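Local coordinates for protein putative phosphatase (Bacteroides thetaiotaomicron, PDB 3KYA) that is of unknown function, possibly a phosphatase, and binds zinc ions through a chain that probably joins an Ig-like IPT/TIG domain to a six-bladed beta-propeller, at residues E81-E86 with A90-A95; S359-D364 with A416-S421; D124-F127 with G132-C135. All coordinates share one frame; numbering follows the deposited sequence. Where two conformers were deposited one is given.

Overall arrangement
From the N terminus the contacts come in the order 1, 3, 2. They lie in series, none enclosing or crossing another. Contact 1 closes a three-residue turn and pairs the two strands of a hairpin at one margin of the IPT/TIG domain. Contact 3 closes the four-residue bend between strand 125-126, which borders one propeller sheet, and the loop leading to strand 141-147 of the same sheet. Contact 2 bridges 51 residues, including all four strands of the 374-415 blade, and so joins the linkers entering and leaving that blade. No two contacts touch: the centres of contacts 2 and 3 are about 33 Å apart, and that of contact 1 lies about 40 Å or more from both.

Contact 1. Residues E81-E86 with A90-A95; sequences EITVGE and AVTTTA. With EDO (1,2-ethanediol), chain E.
Strand 81-84 pairs antiparallel with strand 91-94 in a beta hairpin at the margin of the IPT/TIG domain sheet, where 91-94 is the outermost strand within the chain. Four backbone hydrogen bonds join them in two reciprocal pairs. Ile82 N reaches Thr93 O at 3.0 Å and Thr93 N returns to Ile82 O; beyond the intervening Thr83-Thr92 pair, Val84 N meets Val91 O at 2.9 Å and Val91 N meets Val84 O at 2.8 Å. Thr83 and Thr92 form a non-hydrogen-bonded pair whose hydroxyls, OG1 to OG1, share a hydrogen bond of 2.7 Å. As cross-strand partners they share a face, and in each OG1 lies beside the backbone N (chi1 -61° and -59°), which turns the two hydroxyls to each other. Glu81 extends over that face too, its CG lying 3.7 Å from Thr92 CG2, and its OE2 accepts a 2.6 Å hydrogen bond from O1 of a 1,2-ethanediol, probably a crystallisation additive. The opposite face carries Ile82, Val84, Val91 and Thr93, which pack inward on Val18 and Ile20. Past the strand, Gly85 starts the turn. One polar face and one mainly apolar face suit an edge hairpin of an Ig-like beta-sandwich, the fold of IPT/TIG domains.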
ATOM      1  N   GLU A  81       4.172 -32.785   7.242  1.00 15.74           N
ATOM      2  CA  GLU A  81       4.898 -33.991   7.621  1.00 16.31           C
ATOM      3  C   GLU A  81       6.214 -33.552   8.231  1.00 15.93           C
ATOM      4  O   GLU A  81       6.874 -32.648   7.698  1.00 15.83           O
ATOM      5  CB  GLU A  81       5.101 -34.897   6.402  1.00 16.86           C
ATOM      6  CG  GLU A  81       5.801 -36.224   6.672  1.00 19.62           C
ATOM      7  CD  GLU A  81       6.231 -36.937   5.392  1.00 22.63           C
ATOM      8  OE1 GLU A  81       5.361 -37.422   4.632  1.00 26.79           O
ATOM      9  OE2 GLU A  81       7.448 -37.040   5.152  1.00 25.45           O
ATOM     10  N   ILE A  82       6.557 -34.151   9.370  1.00 15.03           N
ATOM     11  CA  ILE A  82       7.780 -33.820  10.089  0.50 14.79           C
ATOM     12  C   ILE A  82       8.534 -35.094  10.411  1.00 14.79           C
ATOM     13  O   ILE A  82       7.923 -36.105  10.773  1.00 14.44           O
ATOM     14  CB  ILE A  82       7.489 -33.060  11.404  0.50 14.62           C
ATOM     15  CG1 ILE A  82       6.819 -31.716  11.120  0.50 14.14           C
ATOM     16  CG2 ILE A  82       8.777 -32.815  12.196  0.50 14.88           C
ATOM     17  CD1 ILE A  82       6.556 -30.888  12.370  0.50 13.41           C
ATOM     18  N   THR A  83       9.853 -35.047  10.249  1.00 14.71           N
ATOM     19  CA  THR A  83      10.734 -36.152  10.577  1.00 14.78           C
ATOM     20  C   THR A  83      11.796 -35.589  11.507  1.00 14.74           C
ATOM     21  O   THR A  83      12.461 -34.605  11.171  1.00 15.25           O
ATOM     22  CB  THR A  83      11.409 -36.788   9.347  1.00 15.06           C
ATOM     23  OG1 THR A  83      10.412 -37.304   8.464  1.00 15.71           O
ATOM     24  CG2 THR A  83      12.368 -37.940   9.776  1.00 15.19           C
ATOM     25  N   VAL A  84      11.914 -36.190  12.684  1.00 14.55           N
ATOM     26  CA  VAL A  84      12.886 -35.800  13.684  1.00 14.24           C
ATOM     27  C   VAL A  84      13.873 -36.956  13.813  1.00 15.01           C
ATOM     28  O   VAL A  84      13.470 -38.122  13.878  1.00 14.45           O
ATOM     29  CB  VAL A  84      12.219 -35.502  15.041  1.00 14.41           C
ATOM     30  CG1 VAL A  84      13.249 -34.933  16.053  1.00 13.72           C
ATOM     31  CG2 VAL A  84      11.054 -34.538  14.857  1.00 12.98           C
ATOM     32  N   GLY A  85      15.166 -36.636  13.824  1.00 14.86           N
ATOM     33  CA  GLY A  85      16.201 -37.654  13.924  1.00 15.63           C
ATOM     34  C   GLY A  85      16.664 -38.172  12.575  1.00 15.93           C
ATOM     35  O   GLY A  85      16.123 -37.795  11.532  1.00 16.22           O
ATOM     36  N   GLU A  86      17.671 -39.042  12.595  1.00 16.38           N
ATOM     37  CA  GLU A  86      18.243 -39.581  11.366  1.00 17.07           C
ATOM     38  C   GLU A  86      18.508 -41.070  11.468  1.00 18.05           C
ATOM     39  O   GLU A  86      18.725 -41.592  12.555  1.00 18.10           O
ATOM     40  CB  GLU A  86      19.561 -38.879  11.047  1.00 16.73           C
ATOM     41  CG  GLU A  86      19.498 -37.370  10.999  1.00 16.90           C
ATOM     42  CD  GLU A  86      20.838 -36.773  10.621  1.00 17.90           C
ATOM     43  OE1 GLU A  86      21.283 -37.044   9.486  1.00 18.18           O
ATOM     44  OE2 GLU A  86      21.456 -36.065  11.454  1.00 16.13           O
ATOM     45  N   ALA A  90      15.257 -42.030  13.284  1.00 20.58           N
ATOM     46  CA  ALA A  90      14.327 -41.107  12.630  1.00 20.06           C
ATOM     47  C   ALA A  90      12.879 -41.500  12.943  1.00 19.61           C
ATOM     48  O   ALA A  90      12.532 -42.676  12.862  1.00 19.02           O
ATOM     49  CB  ALA A  90      14.565 -41.074  11.126  1.00 19.66           C
ATOM     50  N   VAL A  91      12.068 -40.513  13.339  1.00 18.74           N
ATOM     51  CA  VAL A  91      10.654 -40.707  13.663  1.00 18.60           C
ATOM     52  C   VAL A  91       9.859 -39.672  12.870  1.00 18.43           C
ATOM     53  O   VAL A  91      10.218 -38.491  12.858  1.00 17.98           O
ATOM     54  CB  VAL A  91      10.385 -40.596  15.193  1.00 18.52           C
ATOM     55  CG1 VAL A  91       8.902 -40.821  15.519  1.00 18.54           C
ATOM     56  CG2 VAL A  91      11.234 -41.604  15.952  1.00 18.53           C
ATOM     57  N   THR A  92       8.809 -40.127  12.184  1.00 18.37           N
ATOM     58  CA  THR A  92       7.983 -39.265  11.333  1.00 18.43           C
ATOM     59  C   THR A  92       6.517 -39.267  11.739  1.00 18.37           C
ATOM     60  O   THR A  92       5.998 -40.280  12.180  1.00 18.25           O
ATOM     61  CB  THR A  92       8.050 -39.716   9.855  1.00 18.27           C
ATOM     62  OG1 THR A  92       9.403 -39.668   9.395  1.00 19.99           O
ATOM     63  CG2 THR A  92       7.203 -38.824   8.961  1.00 18.60           C
ATOM     64  N   THR A  93       5.867 -38.114  11.613  1.00 18.24           N
ATOM     65  CA  THR A  93       4.438 -38.009  11.858  1.00 18.25           C
ATOM     66  C   THR A  93       3.852 -37.052  10.841  1.00 18.21           C
ATOM     67  O   THR A  93       4.575 -36.252  10.246  1.00 17.47           O
ATOM     68  CB  THR A  93       4.098 -37.517  13.282  1.00 18.61           C
ATOM     69  OG1 THR A  93       2.700 -37.732  13.545  1.00 18.68           O
ATOM     70  CG2 THR A  93       4.431 -36.039  13.455  1.00 18.56           C
ATOM     71  N   THR A  94       2.545 -37.150  10.632  1.00 18.14           N
ATOM     72  CA  THR A  94       1.840 -36.266   9.711  1.00 18.40           C
ATOM     73  C   THR A  94       0.676 -35.659  10.472  1.00 17.89           C
ATOM     74  O   THR A  94      -0.043 -36.382  11.172  1.00 17.56           O
ATOM     75  CB  THR A  94       1.325 -37.021   8.474  1.00 18.58           C
ATOM     76  OG1 THR A  94       2.437 -37.575   7.765  1.00 20.75           O
ATOM     77  CG2 THR A  94       0.557 -36.094   7.529  1.00 19.03           C
ATOM     78  N   ALA A  95       0.499 -34.343  10.355  1.00 16.42           N
ATOM     79  CA  ALA A  95      -0.579 -33.663  11.060  1.00 16.11           C
ATOM     80  C   ALA A  95      -1.917 -34.213  10.557  1.00 15.91           C
ATOM     81  O   ALA A  95      -2.063 -34.520   9.368  1.00 15.16           O
ATOM     82  CB  ALA A  95      -0.502 -32.176  10.871  1.00 15.83           C
TER
HETATM   83  C1  EDO E   4       9.302 -34.650   6.418  1.00 38.81           C
HETATM   84  O1  EDO E   4       9.155 -36.027   6.770  1.00 39.13           O
HETATM   85  C2  EDO E   4      10.714 -34.394   5.908  1.00 39.42           C
HETATM   86  O2  EDO E   4      10.953 -35.060   4.667  1.00 39.41           O

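Contact 2. Residues S359-D364 with A416-S421; sequences SGYRDD and AGRGAS. With EDO (1,2-ethanediol), chain F.
The ring of Tyr361 carries the guanidinium of Arg418 on one face, in a stacked cation-pi contact between two linkers flanking the 374-415 blade of the beta-propeller. The planes are tilted by 27°, and Arg418 CZ stands 3.8 Å from the ring centroid, near the ring normal. The overlap is displaced toward one side of the ring: Arg418 NE approaches Tyr361 CE2 at 3.4 Å, while Arg418 NH2 lies 3.5 Å from Tyr361 CD2. Arg418 CD adds an off-centre CH-pi contact, 4.2 Å from the centroid. A bend at chi3 (71°) folds the end of the arginine so that it lies along the ring. Tyr361 CG points opposite to its own backbone N (chi1 175°), which carries the ring out to meet it. Both partners are anchored at their polar ends, since Tyr361 OH bonds to Thr414 OG1 and Arg418 NH1 to the carbonyl O of Asn400. These ties run to the blade lying between the linkers in sequence. A second guanidinium, that of Arg362, receives Asp364 OD2 at its edge and in its plane, through an NE to OD2 salt bridge of 3.0 Å. A 1,2-ethanediol lies oblique to the tyrosine ring and clasps Asp363 twice: Asp363 N donates to its O2 at 2.8 Å, and its O1 donates to Asp363 OD2 at 2.6 Å.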
ATOM      1  N   SER A 359      15.138   9.152 -16.794  1.00 16.19           N
ATOM      2  CA  SER A 359      15.048   7.707 -16.641  1.00 16.08           C
ATOM      3  C   SER A 359      15.509   7.249 -15.256  1.00 16.06           C
ATOM      4  O   SER A 359      16.358   7.885 -14.628  1.00 15.71           O
ATOM      5  CB  SER A 359      15.893   6.994 -17.699  1.00 16.10           C
ATOM      6  OG  SER A 359      17.271   7.288 -17.563  1.00 16.38           O
ATOM      7  N   GLY A 360      14.941   6.142 -14.790  1.00 15.54           N
ATOM      8  CA  GLY A 360      15.335   5.553 -13.513  1.00 15.52           C
ATOM      9  C   GLY A 360      14.432   4.402 -13.107  1.00 15.23           C
ATOM     10  O   GLY A 360      13.619   3.931 -13.896  1.00 14.75           O
ATOM     11  N   TYR A 361      14.608   3.947 -11.872  1.00 15.31           N
ATOM     12  CA  TYR A 361      13.755   2.923 -11.288  1.00 15.19           C
ATOM     13  C   TYR A 361      13.441   3.321  -9.847  1.00 15.34           C
ATOM     14  O   TYR A 361      14.301   3.229  -8.959  1.00 15.44           O
ATOM     15  CB  TYR A 361      14.405   1.542 -11.346  1.00 15.46           C
ATOM     16  CG  TYR A 361      13.574   0.508 -10.627  1.00 14.83           C
ATOM     17  CD1 TYR A 361      12.319   0.156 -11.100  1.00 15.27           C
ATOM     18  CD2 TYR A 361      14.032  -0.105  -9.467  1.00 16.03           C
ATOM     19  CE1 TYR A 361      11.533  -0.778 -10.433  1.00 15.55           C
ATOM     20  CE2 TYR A 361      13.255  -1.048  -8.801  1.00 16.66           C
ATOM     21  CZ  TYR A 361      12.010  -1.381  -9.295  1.00 15.52           C
ATOM     22  OH  TYR A 361      11.234  -2.304  -8.628  1.00 15.14           O
ATOM     23  N   ARG A 362      12.219   3.793  -9.616  1.00 15.33           N
ATOM     24  CA  ARG A 362      11.804   4.196  -8.280  1.00 15.24           C
ATOM     25  C   ARG A 362      10.306   4.148  -8.125  1.00 14.85           C
ATOM     26  O   ARG A 362       9.565   4.831  -8.849  1.00 14.41           O
ATOM     27  CB  ARG A 362      12.285   5.621  -7.953  1.00 15.68           C
ATOM     28  CG  ARG A 362      11.937   6.060  -6.540  1.00 17.72           C
ATOM     29  CD  ARG A 362      12.340   7.497  -6.262  1.00 20.79           C
ATOM     30  NE  ARG A 362      11.997   7.870  -4.894  1.00 24.00           N
ATOM     31  CZ  ARG A 362      12.815   7.772  -3.843  1.00 26.60           C
ATOM     32  NH1 ARG A 362      14.065   7.328  -3.976  1.00 26.73           N
ATOM     33  NH2 ARG A 362      12.388   8.141  -2.640  1.00 27.90           N
ATOM     34  N   ASP A 363       9.864   3.326  -7.185  1.00 15.00           N
ATOM     35  CA  ASP A 363       8.466   3.271  -6.816  1.00 15.26           C
ATOM     36  C   ASP A 363       8.209   4.453  -5.889  1.00 15.72           C
ATOM     37  O   ASP A 363       8.905   4.627  -4.883  1.00 15.83           O
ATOM     38  CB  ASP A 363       8.126   1.936  -6.167  1.00 15.25           C
ATOM     39  CG  ASP A 363       8.127   0.794  -7.176  1.00 15.88           C
ATOM     40  OD1 ASP A 363       7.735   1.034  -8.347  1.00 15.87           O
ATOM     41  OD2 ASP A 363       8.502  -0.332  -6.799  1.00 17.85           O
ATOM     42  N   ASP A 364       7.240   5.282  -6.266  1.00 16.19           N
ATOM     43  CA  ASP A 364       6.885   6.486  -5.517  1.00 16.56           C
ATOM     44  C   ASP A 364       5.554   7.021  -6.089  1.00 16.72           C
ATOM     45  O   ASP A 364       4.920   6.355  -6.922  1.00 16.40           O
ATOM     46  CB  ASP A 364       8.004   7.524  -5.636  1.00 16.60           C
ATOM     47  CG  ASP A 364       8.104   8.442  -4.419  1.00 17.51           C
ATOM     48  OD1 ASP A 364       7.080   8.715  -3.754  1.00 16.75           O
ATOM     49  OD2 ASP A 364       9.229   8.889  -4.140  1.00 18.68           O
ATOM     50  N   ALA A 416       5.543  -7.374 -10.828  1.00 13.93           N
ATOM     51  CA  ALA A 416       6.184  -8.631 -11.180  1.00 13.95           C
ATOM     52  C   ALA A 416       7.538  -8.387 -11.822  1.00 14.18           C
ATOM     53  O   ALA A 416       7.698  -7.480 -12.653  1.00 14.21           O
ATOM     54  CB  ALA A 416       5.272  -9.439 -12.131  1.00 13.53           C
ATOM     55  N   GLY A 417       8.504  -9.213 -11.440  1.00 14.22           N
ATOM     56  CA  GLY A 417       9.859  -9.141 -11.971  1.00 14.35           C
ATOM     57  C   GLY A 417      10.873  -8.707 -10.934  1.00 14.77           C
ATOM     58  O   GLY A 417      10.513  -8.405  -9.781  1.00 14.68           O
ATOM     59  N   ARG A 418      12.136  -8.725 -11.346  1.00 14.86           N
ATOM     60  CA  ARG A 418      13.279  -8.341 -10.515  1.00 15.91           C
ATOM     61  C   ARG A 418      13.351  -9.186  -9.228  1.00 16.40           C
ATOM     62  O   ARG A 418      13.669  -8.669  -8.150  1.00 16.52           O
ATOM     63  CB  ARG A 418      13.219  -6.835 -10.200  1.00 15.96           C
ATOM     64  CG  ARG A 418      13.171  -5.954 -11.459  1.00 15.78           C
ATOM     65  CD  ARG A 418      12.977  -4.474 -11.110  1.00 16.51           C
ATOM     66  NE  ARG A 418      14.164  -3.880 -10.493  1.00 14.79           N
ATOM     67  CZ  ARG A 418      15.134  -3.236 -11.149  1.00 16.48           C
ATOM     68  NH1 ARG A 418      15.096  -3.083 -12.468  1.00 15.84           N
ATOM     69  NH2 ARG A 418      16.164  -2.734 -10.479  1.00 17.17           N
ATOM     70  N   GLY A 419      13.063 -10.484  -9.372  1.00 16.49           N
ATOM     71  CA  GLY A 419      13.076 -11.443  -8.275  1.00 16.90           C
ATOM     72  C   GLY A 419      14.227 -11.234  -7.301  1.00 17.56           C
ATOM     73  O   GLY A 419      15.409 -11.307  -7.680  1.00 17.60           O
ATOM     74  N   ALA A 420      13.872 -10.996  -6.043  1.00 18.52           N
ATOM     75  CA  ALA A 420      14.868 -10.718  -4.992  1.00 19.04           C
ATOM     76  C   ALA A 420      15.930 -11.796  -4.848  1.00 19.50           C
ATOM     77  O   ALA A 420      17.129 -11.505  -4.880  1.00 19.93           O
ATOM     78  CB  ALA A 420      14.165 -10.497  -3.662  1.00 19.51           C
ATOM     79  N   SER A 421      15.501 -13.049  -4.715  1.00 19.46           N
ATOM     80  CA  SER A 421      16.421 -14.166  -4.512  0.50 19.47           C
ATOM     81  C   SER A 421      17.269 -14.489  -5.730  1.00 19.19           C
ATOM     82  O   SER A 421      18.446 -14.845  -5.608  1.00 19.04           O
ATOM     83  CB  SER A 421      15.646 -15.427  -4.111  0.50 19.64           C
ATOM     84  OG  SER A 421      14.830 -15.187  -2.983  0.50 20.94           O
TER
HETATM   85  C1  EDO F   5      11.870  -0.454  -5.258  1.00 38.06           C
HETATM   86  O1  EDO F   5      10.459  -0.730  -5.200  1.00 40.40           O
HETATM   87  C2  EDO F   5      12.156   0.790  -6.103  1.00 36.37           C
HETATM   88  O2  EDO F   5      11.650   1.974  -5.474  1.00 32.50           O

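Contact 3. Residues D124-F127 with G132-C135. With EDO (1,2-ethanediol), chain J.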
ATOM      1  N   ASP A 124       8.052 -20.771 -37.120  1.00 13.10           N
ATOM      2  CA  ASP A 124       6.648 -20.956 -36.813  1.00 13.23           C
ATOM      3  C   ASP A 124       6.422 -22.427 -36.467  1.00 13.55           C
ATOM      4  O   ASP A 124       7.200 -23.290 -36.865  1.00 13.48           O
ATOM      5  CB  ASP A 124       5.763 -20.530 -37.988  1.00 13.28           C
ATOM      6  CG  ASP A 124       5.661 -19.014 -38.141  1.00 14.36           C
ATOM      7  OD1 ASP A 124       6.102 -18.247 -37.254  1.00 15.17           O
ATOM      8  OD2 ASP A 124       5.105 -18.579 -39.164  1.00 15.33           O
ATOM      9  N   GLY A 125       5.355 -22.712 -35.730  1.00 13.79           N
ATOM     10  CA  GLY A 125       5.058 -24.072 -35.308  1.00 14.05           C
ATOM     11  C   GLY A 125       4.517 -24.211 -33.892  1.00 13.76           C
ATOM     12  O   GLY A 125       4.047 -23.243 -33.295  1.00 13.18           O
ATOM     13  N   PRO A 126       4.593 -25.428 -33.340  1.00 14.02           N
ATOM     14  CA  PRO A 126       4.056 -25.731 -32.013  1.00 13.96           C
ATOM     15  C   PRO A 126       4.769 -25.023 -30.862  1.00 13.58           C
ATOM     16  O   PRO A 126       5.987 -24.763 -30.939  1.00 12.79           O
ATOM     17  CB  PRO A 126       4.236 -27.262 -31.908  1.00 14.25           C
ATOM     18  CG  PRO A 126       5.405 -27.551 -32.774  1.00 14.21           C
ATOM     19  CD  PRO A 126       5.315 -26.583 -33.917  1.00 13.89           C
ATOM     20  N   PHE A 127       4.028 -24.703 -29.796  1.00 13.51           N
ATOM     21  CA  PHE A 127       4.652 -24.077 -28.633  1.00 14.41           C
ATOM     22  C   PHE A 127       5.683 -25.009 -27.984  1.00 15.47           C
ATOM     23  O   PHE A 127       6.695 -24.542 -27.473  1.00 15.30           O
ATOM     24  CB  PHE A 127       3.660 -23.697 -27.526  1.00 14.35           C
ATOM     25  CG  PHE A 127       2.633 -22.652 -27.900  1.00 13.82           C
ATOM     26  CD1 PHE A 127       2.733 -21.876 -29.047  1.00 12.80           C
ATOM     27  CD2 PHE A 127       1.625 -22.353 -26.995  1.00 14.90           C
ATOM     28  CE1 PHE A 127       1.780 -20.909 -29.338  1.00 12.91           C
ATOM     29  CE2 PHE A 127       0.682 -21.368 -27.272  1.00 13.63           C
ATOM     30  CZ  PHE A 127       0.763 -20.648 -28.450  1.00 12.79           C
ATOM     31  N   GLY A 132      14.435 -26.854 -32.816  1.00 24.82           N
ATOM     32  CA  GLY A 132      14.405 -27.234 -34.238  1.00 23.87           C
ATOM     33  C   GLY A 132      12.978 -27.464 -34.696  1.00 23.38           C
ATOM     34  O   GLY A 132      12.668 -27.372 -35.884  1.00 23.74           O
ATOM     35  N   VAL A 133      12.094 -27.770 -33.746  1.00 22.35           N
ATOM     36  CA  VAL A 133      10.674 -27.961 -34.028  1.00 21.13           C
ATOM     37  C   VAL A 133       9.818 -26.898 -33.324  1.00 19.75           C
ATOM     38  O   VAL A 133       9.018 -26.221 -33.979  1.00 19.63           O
ATOM     39  CB  VAL A 133      10.188 -29.350 -33.589  1.00 21.39           C
ATOM     40  CG1 VAL A 133       8.693 -29.510 -33.874  1.00 21.38           C
ATOM     41  CG2 VAL A 133      11.001 -30.453 -34.288  1.00 21.87           C
ATOM     42  N   LYS A 134       9.984 -26.743 -32.007  1.00 18.46           N
ATOM     43  CA  LYS A 134       9.158 -25.773 -31.283  0.50 18.04           C
ATOM     44  C   LYS A 134       9.423 -24.355 -31.800  1.00 17.54           C
ATOM     45  O   LYS A 134      10.528 -24.030 -32.261  1.00 16.78           O
ATOM     46  CB  LYS A 134       9.307 -25.873 -29.757  0.50 18.24           C
ATOM     47  CG  LYS A 134      10.648 -25.512 -29.157  0.50 18.72           C
ATOM     48  CD  LYS A 134      10.544 -25.468 -27.628  0.50 18.75           C
ATOM     49  CE  LYS A 134      11.911 -25.345 -26.957  0.50 19.35           C
ATOM     50  NZ  LYS A 134      11.795 -25.226 -25.480  0.50 19.59           N
ATOM     51  N   CYS A 135       8.389 -23.519 -31.732  1.00 16.60           N
ATOM     52  CA  CYS A 135       8.462 -22.171 -32.265  1.00 15.62           C
ATOM     53  C   CYS A 135       9.396 -21.236 -31.482  1.00 15.16           C
ATOM     54  O   CYS A 135       9.677 -21.430 -30.293  1.00 15.31           O
ATOM     55  CB  CYS A 135       7.056 -21.564 -32.362  1.00 15.42           C
ATOM     56  SG  CYS A 135       6.314 -21.133 -30.755  1.00 14.42           S
TER
HETATM   57  C1  EDO J   9       7.455 -24.188 -24.110  1.00 55.03           C
HETATM   58  O1  EDO J   9       6.637 -24.613 -23.012  1.00 54.49           O
HETATM   59  C2  EDO J   9       8.271 -22.962 -23.702  1.00 55.48           C
HETATM   60  O2  EDO J   9       9.487 -22.883 -24.462  1.00 55.19           O
HETATM   61  O   HOH W   1       7.995 -25.906 -36.686  1.00 21.86           O
HETATM   62  O   HOH W   2       8.436 -22.437 -28.087  1.00 14.67           O
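Asp124 meets Val133 through a shared water: the water donates to Asp124 O at 2.7 Å and also to Val133 O, joining two carbonyls that do not bond directly. The CB of Asp124 points away from the 132-135 loop, and its OD2 is hydrogen-bonded to the hydroxyl of Ser176. Gly125 follows with backbone angles of 141° and -162°, a conformation open in practice to glycine alone, and its carbonyl O lies 3.6 Å from Cys135 CB. Pro126 supplies the one direct hydrogen bond of the contact, from Cys135 N to Pro126 O at 2.8 Å. The same oxygen takes a CA-H...O contact from Lys134. At the proline ring, CG lies 4.0 Å from Val133 CG1, the two side chains crossing at about a right angle. Phe127 then bends the chain away from extended geometry. A second water donates to Phe127 O at 2.8 Å and to Cys135 O. Cys135 SG sits between its own backbone N and carbonyl carbon (chi1 72°), which tucks it back against the first segment. It lies 4.0 Å from Phe127 CD1, a sulfur-aromatic contact oblique to the ring. Lys134 CB meets Phe127 O at 3.7 Å, and from there the lysine chain runs away, its NZ making a weak hydrogen bond to O2 of a 1,2-ethanediol. Within the propeller, strand 125-126 borders its sheet and pairs antiparallel with strand 173-178, Gly125 forming a backbone hydrogen-bond link with Leu174. Phe127 and Cys135 both pack on Cys111. The zinc ligand Asp168, on strand 161-168 next in that sheet, has its side chain about 6 Å from that of Phe127.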